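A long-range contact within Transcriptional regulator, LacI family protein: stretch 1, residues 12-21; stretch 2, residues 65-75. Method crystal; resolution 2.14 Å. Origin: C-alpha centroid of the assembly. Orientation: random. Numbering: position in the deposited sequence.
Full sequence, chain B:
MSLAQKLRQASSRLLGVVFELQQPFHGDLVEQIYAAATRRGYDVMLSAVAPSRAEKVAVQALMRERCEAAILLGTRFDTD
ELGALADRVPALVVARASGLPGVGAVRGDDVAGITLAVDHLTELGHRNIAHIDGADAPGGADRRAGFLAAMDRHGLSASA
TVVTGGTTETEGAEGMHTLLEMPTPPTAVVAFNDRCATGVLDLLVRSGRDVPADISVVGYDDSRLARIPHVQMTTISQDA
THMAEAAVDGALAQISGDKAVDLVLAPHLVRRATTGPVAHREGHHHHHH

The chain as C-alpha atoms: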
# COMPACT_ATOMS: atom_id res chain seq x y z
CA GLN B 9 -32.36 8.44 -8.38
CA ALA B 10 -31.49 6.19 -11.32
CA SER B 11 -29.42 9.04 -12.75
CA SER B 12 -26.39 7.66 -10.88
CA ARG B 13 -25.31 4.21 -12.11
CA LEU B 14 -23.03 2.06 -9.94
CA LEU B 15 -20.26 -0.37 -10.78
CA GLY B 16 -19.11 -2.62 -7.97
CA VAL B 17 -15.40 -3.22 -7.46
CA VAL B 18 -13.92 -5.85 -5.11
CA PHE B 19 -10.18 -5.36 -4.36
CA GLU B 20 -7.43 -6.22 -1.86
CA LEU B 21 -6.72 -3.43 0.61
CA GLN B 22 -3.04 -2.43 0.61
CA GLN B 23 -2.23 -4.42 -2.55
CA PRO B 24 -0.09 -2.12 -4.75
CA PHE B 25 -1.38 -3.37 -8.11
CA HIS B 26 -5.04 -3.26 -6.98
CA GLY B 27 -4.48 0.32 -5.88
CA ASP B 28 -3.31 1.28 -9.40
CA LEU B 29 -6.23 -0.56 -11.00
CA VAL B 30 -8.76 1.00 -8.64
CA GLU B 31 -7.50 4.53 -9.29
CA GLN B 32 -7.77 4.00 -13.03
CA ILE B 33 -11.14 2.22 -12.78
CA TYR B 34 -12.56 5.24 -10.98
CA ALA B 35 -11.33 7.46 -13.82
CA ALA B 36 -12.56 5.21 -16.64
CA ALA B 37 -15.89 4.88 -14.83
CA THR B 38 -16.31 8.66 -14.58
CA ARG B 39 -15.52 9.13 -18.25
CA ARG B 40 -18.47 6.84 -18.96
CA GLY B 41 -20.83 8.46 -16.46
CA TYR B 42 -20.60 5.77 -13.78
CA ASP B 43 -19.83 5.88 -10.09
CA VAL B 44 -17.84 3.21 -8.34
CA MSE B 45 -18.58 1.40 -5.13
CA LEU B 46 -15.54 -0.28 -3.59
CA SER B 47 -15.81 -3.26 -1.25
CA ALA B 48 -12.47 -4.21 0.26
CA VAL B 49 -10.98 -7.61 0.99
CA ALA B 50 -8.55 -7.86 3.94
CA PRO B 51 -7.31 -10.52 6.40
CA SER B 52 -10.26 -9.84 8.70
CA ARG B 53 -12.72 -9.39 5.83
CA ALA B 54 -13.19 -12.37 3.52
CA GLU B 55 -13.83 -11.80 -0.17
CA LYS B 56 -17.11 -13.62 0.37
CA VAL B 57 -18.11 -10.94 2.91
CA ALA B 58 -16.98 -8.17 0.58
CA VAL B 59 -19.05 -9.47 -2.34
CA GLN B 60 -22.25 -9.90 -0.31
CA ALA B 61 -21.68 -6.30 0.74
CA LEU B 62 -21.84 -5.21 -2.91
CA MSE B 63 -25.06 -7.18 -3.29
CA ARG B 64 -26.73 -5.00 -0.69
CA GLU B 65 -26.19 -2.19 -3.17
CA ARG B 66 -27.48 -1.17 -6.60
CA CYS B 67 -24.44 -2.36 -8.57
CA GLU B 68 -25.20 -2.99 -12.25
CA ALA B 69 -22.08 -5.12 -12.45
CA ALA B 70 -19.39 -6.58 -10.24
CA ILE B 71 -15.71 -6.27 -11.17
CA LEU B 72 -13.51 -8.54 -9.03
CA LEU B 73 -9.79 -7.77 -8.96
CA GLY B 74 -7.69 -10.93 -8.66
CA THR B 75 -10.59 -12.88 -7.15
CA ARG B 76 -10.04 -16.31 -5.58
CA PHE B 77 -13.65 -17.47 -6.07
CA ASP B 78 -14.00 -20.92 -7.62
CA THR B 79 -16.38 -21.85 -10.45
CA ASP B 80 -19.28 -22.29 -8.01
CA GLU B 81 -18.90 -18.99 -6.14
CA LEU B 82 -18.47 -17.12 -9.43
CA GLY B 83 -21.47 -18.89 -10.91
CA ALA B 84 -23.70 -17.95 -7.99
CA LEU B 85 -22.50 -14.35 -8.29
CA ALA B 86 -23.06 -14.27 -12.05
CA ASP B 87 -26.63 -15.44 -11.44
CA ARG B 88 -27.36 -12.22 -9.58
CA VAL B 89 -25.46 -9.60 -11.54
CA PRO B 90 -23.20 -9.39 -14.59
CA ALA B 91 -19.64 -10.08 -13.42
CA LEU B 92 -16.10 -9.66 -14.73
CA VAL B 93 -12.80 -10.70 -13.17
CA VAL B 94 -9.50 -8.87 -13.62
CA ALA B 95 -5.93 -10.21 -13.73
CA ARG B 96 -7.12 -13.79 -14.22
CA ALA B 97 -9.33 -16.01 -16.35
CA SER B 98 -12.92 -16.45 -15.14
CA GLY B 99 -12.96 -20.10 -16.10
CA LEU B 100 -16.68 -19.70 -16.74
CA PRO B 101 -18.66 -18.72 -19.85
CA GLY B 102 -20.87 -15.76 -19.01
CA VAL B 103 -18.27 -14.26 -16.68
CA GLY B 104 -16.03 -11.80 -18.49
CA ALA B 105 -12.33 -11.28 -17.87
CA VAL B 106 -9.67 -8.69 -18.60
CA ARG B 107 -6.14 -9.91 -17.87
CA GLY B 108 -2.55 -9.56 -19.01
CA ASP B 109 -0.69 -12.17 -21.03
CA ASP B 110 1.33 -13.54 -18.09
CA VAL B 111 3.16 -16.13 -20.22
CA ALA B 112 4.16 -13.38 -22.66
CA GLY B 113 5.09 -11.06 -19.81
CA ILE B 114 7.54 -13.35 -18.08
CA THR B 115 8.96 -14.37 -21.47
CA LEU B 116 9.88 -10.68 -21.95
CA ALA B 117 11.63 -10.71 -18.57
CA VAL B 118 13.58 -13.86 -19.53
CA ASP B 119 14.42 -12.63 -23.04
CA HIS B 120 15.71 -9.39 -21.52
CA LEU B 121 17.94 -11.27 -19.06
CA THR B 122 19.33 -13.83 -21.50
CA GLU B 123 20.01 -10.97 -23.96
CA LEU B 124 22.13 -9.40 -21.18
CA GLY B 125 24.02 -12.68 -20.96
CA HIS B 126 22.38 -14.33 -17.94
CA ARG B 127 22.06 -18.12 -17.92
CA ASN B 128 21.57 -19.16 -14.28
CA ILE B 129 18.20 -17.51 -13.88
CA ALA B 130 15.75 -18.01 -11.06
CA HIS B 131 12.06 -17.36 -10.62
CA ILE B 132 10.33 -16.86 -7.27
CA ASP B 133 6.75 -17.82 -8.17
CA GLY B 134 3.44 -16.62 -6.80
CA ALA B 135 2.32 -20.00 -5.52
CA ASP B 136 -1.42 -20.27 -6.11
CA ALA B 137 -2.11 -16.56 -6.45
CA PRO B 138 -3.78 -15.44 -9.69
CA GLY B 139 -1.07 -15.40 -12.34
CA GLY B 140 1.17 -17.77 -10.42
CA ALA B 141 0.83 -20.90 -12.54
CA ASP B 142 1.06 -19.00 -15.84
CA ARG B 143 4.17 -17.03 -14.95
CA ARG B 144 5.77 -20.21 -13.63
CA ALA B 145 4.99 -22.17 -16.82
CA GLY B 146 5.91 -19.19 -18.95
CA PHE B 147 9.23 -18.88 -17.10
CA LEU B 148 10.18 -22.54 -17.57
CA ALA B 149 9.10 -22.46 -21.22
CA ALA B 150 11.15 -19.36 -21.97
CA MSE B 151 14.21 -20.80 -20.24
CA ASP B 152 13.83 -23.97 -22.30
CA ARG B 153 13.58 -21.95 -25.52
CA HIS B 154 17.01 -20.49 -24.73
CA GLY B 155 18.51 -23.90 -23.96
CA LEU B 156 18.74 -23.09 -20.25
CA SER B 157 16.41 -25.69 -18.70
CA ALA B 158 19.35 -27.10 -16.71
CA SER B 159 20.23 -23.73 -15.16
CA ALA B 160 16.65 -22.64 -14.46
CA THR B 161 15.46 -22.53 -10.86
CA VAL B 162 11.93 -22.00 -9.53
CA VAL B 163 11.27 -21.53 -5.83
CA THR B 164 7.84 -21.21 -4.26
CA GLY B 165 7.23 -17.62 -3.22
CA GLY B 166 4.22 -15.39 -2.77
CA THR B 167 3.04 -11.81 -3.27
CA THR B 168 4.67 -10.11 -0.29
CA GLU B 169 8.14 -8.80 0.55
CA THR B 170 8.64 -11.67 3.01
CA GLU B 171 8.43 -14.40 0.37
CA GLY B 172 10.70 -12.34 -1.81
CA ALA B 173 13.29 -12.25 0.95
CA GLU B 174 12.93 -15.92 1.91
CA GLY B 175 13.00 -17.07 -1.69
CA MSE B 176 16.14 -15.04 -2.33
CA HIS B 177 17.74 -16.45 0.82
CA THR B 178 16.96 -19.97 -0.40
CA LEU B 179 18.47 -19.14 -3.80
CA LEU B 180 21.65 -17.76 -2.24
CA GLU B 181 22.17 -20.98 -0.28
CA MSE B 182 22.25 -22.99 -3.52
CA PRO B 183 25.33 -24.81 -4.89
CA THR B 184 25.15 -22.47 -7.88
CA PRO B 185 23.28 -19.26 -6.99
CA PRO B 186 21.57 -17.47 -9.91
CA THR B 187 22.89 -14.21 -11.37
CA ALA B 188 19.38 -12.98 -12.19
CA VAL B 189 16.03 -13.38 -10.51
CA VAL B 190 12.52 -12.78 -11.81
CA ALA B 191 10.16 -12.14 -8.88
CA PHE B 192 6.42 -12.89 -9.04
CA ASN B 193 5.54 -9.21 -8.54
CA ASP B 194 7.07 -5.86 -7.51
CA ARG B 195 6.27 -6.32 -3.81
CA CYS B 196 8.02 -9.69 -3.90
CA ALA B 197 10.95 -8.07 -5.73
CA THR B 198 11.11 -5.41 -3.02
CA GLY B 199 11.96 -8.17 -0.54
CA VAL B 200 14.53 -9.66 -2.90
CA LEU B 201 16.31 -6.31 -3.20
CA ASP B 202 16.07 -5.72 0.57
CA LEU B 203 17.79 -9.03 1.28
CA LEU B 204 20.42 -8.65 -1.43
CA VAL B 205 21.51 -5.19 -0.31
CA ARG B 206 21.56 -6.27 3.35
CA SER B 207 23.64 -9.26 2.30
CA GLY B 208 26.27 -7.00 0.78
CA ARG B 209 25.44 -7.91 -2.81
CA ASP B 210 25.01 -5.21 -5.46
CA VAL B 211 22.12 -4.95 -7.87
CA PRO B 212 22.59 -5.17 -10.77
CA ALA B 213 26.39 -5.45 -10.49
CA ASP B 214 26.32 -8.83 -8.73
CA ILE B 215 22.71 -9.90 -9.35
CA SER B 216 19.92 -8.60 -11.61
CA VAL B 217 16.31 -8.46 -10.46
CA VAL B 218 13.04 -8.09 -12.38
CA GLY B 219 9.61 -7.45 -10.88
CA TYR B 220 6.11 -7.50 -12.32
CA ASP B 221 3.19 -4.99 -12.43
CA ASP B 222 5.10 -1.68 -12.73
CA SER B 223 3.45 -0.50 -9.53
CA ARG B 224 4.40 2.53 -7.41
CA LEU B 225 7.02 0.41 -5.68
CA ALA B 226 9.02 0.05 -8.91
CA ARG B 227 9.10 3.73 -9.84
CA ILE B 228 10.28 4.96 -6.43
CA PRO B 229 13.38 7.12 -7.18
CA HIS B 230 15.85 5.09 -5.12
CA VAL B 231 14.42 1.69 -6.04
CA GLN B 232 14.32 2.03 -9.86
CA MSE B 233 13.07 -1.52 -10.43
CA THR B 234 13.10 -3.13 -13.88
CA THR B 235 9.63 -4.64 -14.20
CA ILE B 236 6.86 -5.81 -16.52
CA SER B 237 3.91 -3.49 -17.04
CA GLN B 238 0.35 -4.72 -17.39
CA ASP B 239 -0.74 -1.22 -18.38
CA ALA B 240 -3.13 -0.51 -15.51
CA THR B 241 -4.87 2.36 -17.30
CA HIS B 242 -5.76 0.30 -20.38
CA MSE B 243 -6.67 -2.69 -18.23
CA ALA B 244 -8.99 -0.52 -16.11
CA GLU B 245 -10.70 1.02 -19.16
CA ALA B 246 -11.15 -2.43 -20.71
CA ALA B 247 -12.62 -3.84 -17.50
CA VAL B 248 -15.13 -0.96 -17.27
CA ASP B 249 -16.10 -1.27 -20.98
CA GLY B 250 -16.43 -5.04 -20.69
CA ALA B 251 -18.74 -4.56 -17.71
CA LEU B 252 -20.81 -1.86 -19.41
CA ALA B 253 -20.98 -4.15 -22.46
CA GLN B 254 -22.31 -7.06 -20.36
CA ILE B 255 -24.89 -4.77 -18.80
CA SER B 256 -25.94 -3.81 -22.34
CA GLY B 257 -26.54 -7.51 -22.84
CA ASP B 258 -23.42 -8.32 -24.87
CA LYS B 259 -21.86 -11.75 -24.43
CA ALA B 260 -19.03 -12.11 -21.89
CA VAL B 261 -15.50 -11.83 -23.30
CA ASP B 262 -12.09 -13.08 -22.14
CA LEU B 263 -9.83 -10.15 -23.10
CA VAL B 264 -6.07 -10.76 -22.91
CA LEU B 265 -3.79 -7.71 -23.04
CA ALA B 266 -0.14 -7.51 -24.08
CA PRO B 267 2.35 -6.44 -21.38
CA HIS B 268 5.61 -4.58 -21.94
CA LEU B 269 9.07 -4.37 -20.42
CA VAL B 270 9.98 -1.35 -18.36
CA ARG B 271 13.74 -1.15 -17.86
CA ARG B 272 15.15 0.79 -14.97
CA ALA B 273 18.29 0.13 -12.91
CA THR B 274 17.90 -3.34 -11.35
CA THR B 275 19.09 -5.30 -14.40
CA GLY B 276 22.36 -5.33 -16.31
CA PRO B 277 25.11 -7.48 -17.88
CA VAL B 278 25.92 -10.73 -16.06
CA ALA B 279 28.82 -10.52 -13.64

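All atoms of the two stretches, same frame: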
# COMPACT_ATOMS: atom_id res chain seq x y z
N SER B 12 -27.73 7.97 -11.36
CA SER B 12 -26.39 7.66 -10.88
C SER B 12 -26.21 6.14 -10.89
O SER B 12 -26.66 5.44 -9.99
CB SER B 12 -26.19 8.19 -9.45
OG SER B 12 -26.26 9.60 -9.42
N ARG B 13 -25.53 5.64 -11.93
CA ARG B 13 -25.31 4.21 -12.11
C ARG B 13 -24.03 3.72 -11.43
O ARG B 13 -22.96 4.32 -11.59
CB ARG B 13 -25.30 3.89 -13.60
CG ARG B 13 -26.39 4.64 -14.37
CD ARG B 13 -26.56 4.17 -15.80
NE ARG B 13 -27.27 2.89 -15.89
CZ ARG B 13 -28.51 2.69 -15.44
NH1 ARG B 13 -29.19 3.68 -14.87
NH2 ARG B 13 -29.07 1.49 -15.56
N LEU B 14 -24.14 2.63 -10.69
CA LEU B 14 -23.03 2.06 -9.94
C LEU B 14 -22.37 0.82 -10.49
O LEU B 14 -23.03 -0.08 -11.00
CB LEU B 14 -23.46 1.72 -8.51
CG LEU B 14 -24.04 2.79 -7.58
CD1 LEU B 14 -23.06 3.95 -7.45
CD2 LEU B 14 -25.38 3.26 -8.12
N LEU B 15 -21.05 0.78 -10.38
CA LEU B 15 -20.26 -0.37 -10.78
C LEU B 15 -19.55 -0.83 -9.51
O LEU B 15 -18.88 -0.04 -8.83
CB LEU B 15 -19.23 -0.01 -11.85
CG LEU B 15 -19.75 0.11 -13.29
CD1 LEU B 15 -18.56 0.19 -14.24
CD2 LEU B 15 -20.61 -1.10 -13.62
N GLY B 16 -19.73 -2.10 -9.17
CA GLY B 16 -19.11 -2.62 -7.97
C GLY B 16 -17.70 -3.11 -8.22
O GLY B 16 -17.43 -3.76 -9.23
N VAL B 17 -16.79 -2.79 -7.31
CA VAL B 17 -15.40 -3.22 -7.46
C VAL B 17 -14.85 -3.86 -6.18
O VAL B 17 -14.77 -3.22 -5.14
CB VAL B 17 -14.48 -2.03 -7.84
CG1 VAL B 17 -13.04 -2.50 -7.99
CG2 VAL B 17 -14.96 -1.39 -9.13
N VAL B 18 -14.49 -5.14 -6.26
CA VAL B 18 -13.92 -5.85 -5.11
C VAL B 18 -12.39 -5.82 -5.29
O VAL B 18 -11.90 -6.16 -6.37
CB VAL B 18 -14.44 -7.31 -5.06
CG1 VAL B 18 -13.85 -8.05 -3.87
CG2 VAL B 18 -15.97 -7.31 -4.96
N PHE B 19 -11.65 -5.42 -4.26
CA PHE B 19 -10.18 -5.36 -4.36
C PHE B 19 -9.49 -5.59 -3.02
O PHE B 19 -10.09 -5.41 -1.96
CB PHE B 19 -9.74 -3.99 -4.90
CG PHE B 19 -9.75 -2.91 -3.87
CD1 PHE B 19 -8.55 -2.42 -3.35
CD2 PHE B 19 -10.94 -2.40 -3.38
CE1 PHE B 19 -8.55 -1.43 -2.37
CE2 PHE B 19 -10.96 -1.42 -2.41
CZ PHE B 19 -9.76 -0.93 -1.90
N GLU B 20 -8.22 -5.97 -3.07
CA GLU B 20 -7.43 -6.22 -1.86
C GLU B 20 -6.82 -4.95 -1.29
O GLU B 20 -5.99 -4.30 -1.93
CB GLU B 20 -6.31 -7.22 -2.15
CG GLU B 20 -6.76 -8.65 -2.28
CD GLU B 20 -5.64 -9.57 -2.71
OE1 GLU B 20 -4.52 -9.47 -2.15
OE2 GLU B 20 -5.87 -10.38 -3.63
N LEU B 21 -7.23 -4.61 -0.08
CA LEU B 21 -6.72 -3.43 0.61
C LEU B 21 -5.19 -3.54 0.73
O LEU B 21 -4.65 -4.62 1.00
CB LEU B 21 -7.34 -3.33 2.00
CG LEU B 21 -7.50 -1.93 2.60
CD1 LEU B 21 -8.35 -1.08 1.67
CD2 LEU B 21 -8.14 -2.01 3.98
N GLU B 65 -26.20 -3.47 -2.49
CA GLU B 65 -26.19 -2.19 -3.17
C GLU B 65 -26.73 -2.31 -4.60
O GLU B 65 -26.95 -3.41 -5.10
CB GLU B 65 -24.78 -1.63 -3.18
CG GLU B 65 -24.19 -1.47 -1.79
CD GLU B 65 -24.77 -0.30 -1.02
OE1 GLU B 65 -25.05 0.75 -1.65
OE2 GLU B 65 -24.94 -0.43 0.21
N ARG B 66 -26.94 -1.17 -5.25
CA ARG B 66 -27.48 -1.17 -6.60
C ARG B 66 -26.41 -1.22 -7.69
O ARG B 66 -26.41 -0.40 -8.62
CB ARG B 66 -28.38 0.05 -6.80
CG ARG B 66 -29.51 0.14 -5.78
CD ARG B 66 -30.35 -1.14 -5.76
NE ARG B 66 -31.39 -1.11 -4.74
CZ ARG B 66 -32.39 -0.24 -4.70
NH1 ARG B 66 -32.50 0.70 -5.64
NH2 ARG B 66 -33.29 -0.29 -3.72
N CYS B 67 -25.50 -2.19 -7.59
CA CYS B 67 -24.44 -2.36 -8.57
C CYS B 67 -24.99 -3.04 -9.81
O CYS B 67 -25.63 -4.09 -9.72
CB CYS B 67 -23.31 -3.22 -7.99
SG CYS B 67 -22.57 -2.57 -6.47
N GLU B 68 -24.74 -2.44 -10.98
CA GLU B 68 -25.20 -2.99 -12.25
C GLU B 68 -24.21 -4.01 -12.79
O GLU B 68 -24.43 -4.63 -13.83
CB GLU B 68 -25.39 -1.87 -13.27
CG GLU B 68 -26.59 -1.00 -13.00
CD GLU B 68 -26.67 0.17 -13.96
OE1 GLU B 68 -26.52 -0.05 -15.18
OE2 GLU B 68 -26.89 1.31 -13.48
N ALA B 69 -23.11 -4.18 -12.07
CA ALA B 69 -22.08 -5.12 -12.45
C ALA B 69 -21.10 -5.23 -11.31
O ALA B 69 -21.00 -4.33 -10.47
CB ALA B 69 -21.38 -4.64 -13.72
N ALA B 70 -20.38 -6.34 -11.27
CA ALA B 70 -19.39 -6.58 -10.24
C ALA B 70 -18.06 -6.90 -10.91
O ALA B 70 -17.97 -7.87 -11.66
CB ALA B 70 -19.82 -7.73 -9.33
N ILE B 71 -17.06 -6.08 -10.64
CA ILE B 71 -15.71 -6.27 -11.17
C ILE B 71 -14.83 -6.74 -10.00
O ILE B 71 -14.60 -6.00 -9.04
CB ILE B 71 -15.15 -4.95 -11.71
CG1 ILE B 71 -15.98 -4.50 -12.92
CG2 ILE B 71 -13.68 -5.12 -12.08
CD1 ILE B 71 -15.65 -3.11 -13.38
N LEU B 72 -14.35 -7.98 -10.09
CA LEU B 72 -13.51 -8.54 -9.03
C LEU B 72 -12.03 -8.55 -9.42
O LEU B 72 -11.63 -9.21 -10.37
CB LEU B 72 -13.96 -9.98 -8.72
CG LEU B 72 -15.45 -10.28 -8.52
CD1 LEU B 72 -15.61 -11.74 -8.08
CD2 LEU B 72 -16.06 -9.36 -7.48
N LEU B 73 -11.22 -7.81 -8.67
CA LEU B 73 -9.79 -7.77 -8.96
C LEU B 73 -9.05 -8.95 -8.33
O LEU B 73 -9.06 -9.12 -7.12
CB LEU B 73 -9.18 -6.46 -8.46
CG LEU B 73 -9.87 -5.15 -8.87
CD1 LEU B 73 -8.93 -3.97 -8.55
CD2 LEU B 73 -10.21 -5.17 -10.35
N GLY B 74 -8.43 -9.78 -9.16
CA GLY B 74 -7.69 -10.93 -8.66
C GLY B 74 -8.47 -11.82 -7.71
O GLY B 74 -7.92 -12.31 -6.72
N THR B 75 -9.74 -12.05 -7.99
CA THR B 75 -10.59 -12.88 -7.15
C THR B 75 -10.10 -14.32 -7.00
O THR B 75 -9.46 -14.87 -7.89
CB THR B 75 -12.05 -12.90 -7.69
OG1 THR B 75 -12.88 -13.64 -6.78
CG2 THR B 75 -12.10 -13.55 -9.06
O HOH W 1 -5.58 -11.88 -5.74
O HOH W 2 -9.12 -10.99 -3.76

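Five backbone hydrogen bonds carry the contact, and their alternation identifies a parallel pairing. Glu68 N donates to Leu14 O (2.9 Å, N-H...O angle 173°), Gly16 N to Ala69 O (2.9 Å, 159°), Ile71 N to Gly16 O (2.7 Å, 170°), Val18 N to Ile71 O (2.9 Å, 160°) and Leu73 N to Val18 O (2.9 Å, 168°). Gly16 and Val18 thus each use both N and O, while Ile71 does the same from the second stretch. The strand axes approach to 4.6 Å and run 21° apart. Between these bonds, Val17 CA lies 3.3 Å from Ile71 O, a CA-H...O contact with 150° at the hydrogen.

At one end, Arg13 and Glu68 form a salt bridge. Arg13 NE donates to Glu68 OE1 at 3.1 Å, but the 123° angle makes this hydrogen bond weak; the position of Glu68 OE2 is less certain, because it sits too close to the guanidinium in the model. At the other end, a water donates to both Glu20 OE2 and Gly74 O, 2.6 Å from each, linking two acceptors that could not bond directly. Gly74 has phi/psi of 51/40°, and a positive phi favours glycine.

Apolar side chains fill the space beside this ladder, and the two stretches together bury 736 Å². Val17 and Ile71 share one face of the sheet, with Val17 CG2 4.4 Å from Ile71 CB. On the face shared by Val18 and Leu72, Val18 CG2 meets Leu72 CD2 at 3.2 Å, a tight approach. Leu15 CD2 reaches Ala69 CB at 3.6 Å, and Phe19 CB rests 3.7 Å from Leu73 CD1. Gly16 suits its crowded place: its CA is 3.8 Å from Cys67 SG, and an ideal CB would come within 3.0 Å of that sulfur.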